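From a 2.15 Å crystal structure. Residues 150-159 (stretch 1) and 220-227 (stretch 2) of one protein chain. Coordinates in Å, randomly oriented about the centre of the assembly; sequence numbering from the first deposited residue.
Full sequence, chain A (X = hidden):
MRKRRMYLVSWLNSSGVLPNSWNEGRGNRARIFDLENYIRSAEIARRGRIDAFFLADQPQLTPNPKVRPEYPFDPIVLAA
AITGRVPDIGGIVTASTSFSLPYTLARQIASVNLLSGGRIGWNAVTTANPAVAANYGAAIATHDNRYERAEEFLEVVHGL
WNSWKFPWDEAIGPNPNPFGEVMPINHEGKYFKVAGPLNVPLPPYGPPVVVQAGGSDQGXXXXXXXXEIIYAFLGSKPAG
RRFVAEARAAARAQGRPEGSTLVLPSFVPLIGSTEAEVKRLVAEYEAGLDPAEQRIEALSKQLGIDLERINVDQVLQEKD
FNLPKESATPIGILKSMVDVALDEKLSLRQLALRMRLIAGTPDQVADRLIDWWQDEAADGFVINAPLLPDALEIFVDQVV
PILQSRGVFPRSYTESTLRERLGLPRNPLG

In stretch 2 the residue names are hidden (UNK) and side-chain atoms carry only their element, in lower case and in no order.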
# COMPACT_ATOMS: atom_id res chain seq x y z
N ALA A 150 14.03 -14.22 -7.87
CA ALA A 150 13.15 -14.25 -6.71
C ALA A 150 13.91 -14.68 -5.47
O ALA A 150 13.68 -14.16 -4.37
CB ALA A 150 11.98 -15.20 -6.94
N GLU A 151 14.81 -15.65 -5.63
CA GLU A 151 15.59 -16.13 -4.51
C GLU A 151 16.49 -15.03 -3.96
O GLU A 151 16.58 -14.85 -2.74
CB GLU A 151 16.39 -17.35 -4.96
CG GLU A 151 16.85 -18.26 -3.84
CD GLU A 151 18.05 -17.69 -3.08
OE1 GLU A 151 18.99 -17.18 -3.74
OE2 GLU A 151 18.04 -17.75 -1.83
N GLU A 152 17.13 -14.25 -4.82
CA GLU A 152 17.97 -13.15 -4.33
C GLU A 152 17.12 -12.05 -3.71
O GLU A 152 17.49 -11.47 -2.67
CB GLU A 152 18.83 -12.60 -5.47
CG GLU A 152 19.96 -11.69 -4.95
CD GLU A 152 20.74 -10.97 -6.04
OE1 GLU A 152 21.27 -9.88 -5.74
OE2 GLU A 152 20.81 -11.48 -7.19
N PHE A 153 15.98 -11.74 -4.33
CA PHE A 153 15.03 -10.78 -3.78
C PHE A 153 14.63 -11.14 -2.35
O PHE A 153 14.56 -10.28 -1.47
CB PHE A 153 13.81 -10.71 -4.71
CG PHE A 153 12.89 -9.56 -4.46
CD1 PHE A 153 12.02 -9.57 -3.37
CD2 PHE A 153 12.86 -8.49 -5.32
CE1 PHE A 153 11.16 -8.51 -3.16
CE2 PHE A 153 12.01 -7.44 -5.09
CZ PHE A 153 11.16 -7.45 -4.02
N LEU A 154 14.31 -12.42 -2.12
CA LEU A 154 13.88 -12.84 -0.79
C LEU A 154 15.02 -12.74 0.21
O LEU A 154 14.78 -12.37 1.37
CB LEU A 154 13.34 -14.27 -0.85
CG LEU A 154 11.83 -14.39 -1.11
CD1 LEU A 154 11.08 -13.72 0.03
CD2 LEU A 154 11.47 -13.74 -2.39
N GLU A 155 16.25 -13.06 -0.20
CA GLU A 155 17.39 -12.85 0.69
C GLU A 155 17.55 -11.37 1.05
O GLU A 155 17.83 -11.04 2.21
CB GLU A 155 18.69 -13.35 0.05
CG GLU A 155 18.72 -14.81 -0.32
CD GLU A 155 20.07 -15.21 -0.92
OE1 GLU A 155 20.99 -14.36 -0.95
OE2 GLU A 155 20.21 -16.38 -1.36
N VAL A 156 17.44 -10.49 0.07
CA VAL A 156 17.56 -9.07 0.36
C VAL A 156 16.48 -8.67 1.35
O VAL A 156 16.77 -8.08 2.40
CB VAL A 156 17.48 -8.23 -0.93
CG1 VAL A 156 17.42 -6.76 -0.55
CG2 VAL A 156 18.66 -8.52 -1.84
N VAL A 157 15.24 -9.05 1.06
CA VAL A 157 14.14 -8.61 1.91
C VAL A 157 14.31 -9.12 3.34
O VAL A 157 14.17 -8.35 4.30
CB VAL A 157 12.80 -9.04 1.29
CG1 VAL A 157 11.63 -8.80 2.27
CG2 VAL A 157 12.60 -8.28 0.01
N HIS A 158 14.60 -10.41 3.52
CA HIS A 158 14.80 -10.91 4.88
C HIS A 158 15.96 -10.19 5.56
O HIS A 158 15.87 -9.83 6.74
CB HIS A 158 15.01 -12.42 4.89
CG HIS A 158 13.73 -13.20 4.96
ND1 HIS A 158 13.01 -13.33 6.13
CD2 HIS A 158 13.01 -13.83 4.00
CE1 HIS A 158 11.92 -14.04 5.89
NE2 HIS A 158 11.89 -14.35 4.61
N GLY A 159 17.04 -9.95 4.82
CA GLY A 159 18.14 -9.17 5.36
C GLY A 159 17.71 -7.78 5.80
O GLY A 159 18.11 -7.31 6.87
N UNK A 220 8.70 -24.99 -5.83
CA UNK A 220 8.85 -25.82 -4.63
C UNK A 220 10.15 -25.52 -3.90
O UNK A 220 10.18 -25.56 -2.67
n UNK A 220 6.15 -30.99 -6.74
c UNK A 220 7.33 -27.76 -5.24
c UNK A 220 5.98 -29.68 -6.08
c UNK A 220 7.35 -29.19 -5.70
c UNK A 220 8.76 -27.30 -4.98
N UNK A 221 11.22 -25.18 -4.63
CA UNK A 221 12.49 -24.84 -3.99
C UNK A 221 12.41 -23.51 -3.28
O UNK A 221 12.84 -23.38 -2.12
n UNK A 221 17.39 -24.12 -4.68
n UNK A 221 17.42 -21.89 -5.29
c UNK A 221 14.96 -24.48 -4.36
n UNK A 221 19.12 -22.75 -4.03
c UNK A 221 16.12 -24.41 -5.35
c UNK A 221 17.97 -22.92 -4.67
c UNK A 221 13.62 -24.82 -5.00
N UNK A 222 11.89 -22.48 -3.96
CA UNK A 222 11.65 -21.21 -3.28
C UNK A 222 10.84 -21.43 -2.00
O UNK A 222 11.18 -20.92 -0.93
c UNK A 222 11.00 -18.77 -3.86
c UNK A 222 10.01 -18.01 -4.67
c UNK A 222 12.40 -18.21 -4.10
c UNK A 222 10.93 -20.25 -4.22
N UNK A 223 9.77 -22.23 -2.09
CA UNK A 223 8.91 -22.45 -0.94
C UNK A 223 9.66 -23.12 0.20
O UNK A 223 9.46 -22.78 1.37
c UNK A 223 7.70 -23.28 -1.34
N UNK A 224 10.55 -24.08 -0.13
CA UNK A 224 11.25 -24.80 0.93
C UNK A 224 12.19 -23.87 1.69
O UNK A 224 12.47 -24.11 2.87
o UNK A 224 13.17 -25.58 -0.39
c UNK A 224 12.02 -26.00 0.35
N UNK A 225 12.66 -22.79 1.04
CA UNK A 225 13.60 -21.83 1.62
C UNK A 225 12.90 -20.68 2.34
O UNK A 225 13.36 -20.25 3.40
c UNK A 225 18.09 -20.61 0.09
n UNK A 225 17.05 -20.60 -0.75
n UNK A 225 18.65 -19.48 0.48
c UNK A 225 15.40 -22.34 -0.15
c UNK A 225 14.53 -21.27 0.53
c UNK A 225 16.35 -21.78 -1.23
n UNK A 225 18.56 -21.77 0.55
N UNK A 226 11.80 -20.18 1.78
CA UNK A 226 11.17 -18.96 2.25
C UNK A 226 9.67 -19.06 2.53
O UNK A 226 9.16 -18.20 3.23
c UNK A 226 11.39 -17.84 1.24
c UNK A 226 15.51 -16.86 0.75
c UNK A 226 13.51 -17.86 -0.09
c UNK A 226 14.84 -16.48 1.90
c UNK A 226 12.82 -17.48 1.06
c UNK A 226 14.85 -17.56 -0.24
c UNK A 226 13.50 -16.80 2.05
N UNK A 227 8.97 -20.06 2.00
CA UNK A 227 7.52 -20.10 2.15
C UNK A 227 7.12 -20.67 3.50
O UNK A 227 7.62 -21.72 3.92

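Position 220 carries four carbons in an unbranched row that ends in a nitrogen. The chain is extended and stays well clear of the neighbouring helix, so nothing on stretch 1 touches it; an unbranched four-carbon chain with a terminal amine is lysine, K220.

At position 221 three carbons lead to a nitrogen and then to a carbon bearing two further nitrogens, and one of those nitrogens comes near E151. This is a guanidinium group, and the residue is R221. Its CA-to-CB bond points sideways, but the fully extended chain (chi1 to chi3 all t) brings its end back to E151, where R221 NH1 lies 4.0 Å from E151 CG. That approach is to a methylene group and involves no hydrogen bond.

Position 222 has four carbons, forked at the second, lying against A150 and E151. The fork one carbon beyond CB identifies leucine, L222. Its CD1 is 3.8 Å from E151 CA, and its CD2 is 4.1 Å from A150 CB, so both methyl groups pack against the first turn of stretch 1.

A single carbon is all that position 223 shows. It is alanine, A223, and its methyl group lies far from stretch 1.

Position 224 has one carbon followed by one oxygen, a serine, S224. The hydroxyl is turned back on its own helix, with S224 OG donating to R221 O at 2.8 Å, and it takes no part in the contact.

Position 225 repeats the pattern of three carbons, a nitrogen and a carbon with two more nitrogens, but here the group reaches a carboxylate oxygen of E151. It is a second arginine, R225. R225 NH2 donates to E151 OE2 at 2.9 Å, and R225 NE makes a weak hydrogen bond to the same E151 OE2 at 3.2 Å. The oxygen lies near the guanidinium plane, where the N-H groups point, and the pair forms a salt bridge. A longer one joins R225 NH2 to E155 OE2 at 3.9 Å.

At position 226 one carbon bears a six-membered ring of carbons with no further substituent, lying against E151, L154, E155 and H158. This is phenylalanine, F226. L154 CB sits over one face of the ring, 3.5 Å from its centroid and almost on the ring normal, in a CH-pi contact. The ring of H158 is nearly parallel to that of F226, but the two are slid apart and barely overlap; H158 CD2 approaches F226 CD1 to 3.6 Å.

Position 227 has no side-chain atoms and is glycine, G227. It is the first residue to leave helical geometry, although G227 N still donates to A223 O at 2.8 Å.

The two helices run nearly parallel, at 13°, with axes 10.9 Å apart at closest approach, and interlock through reciprocal knobs. F226 fits among E151, L154, E155 and H158, while E151 fits among R221, L222, R225 and F226. Apolar packing by L222 and F226 is thus joined to a charged pairing centred on E151 and R225.

Stretch 2, residues 220-227: KRLASRFG
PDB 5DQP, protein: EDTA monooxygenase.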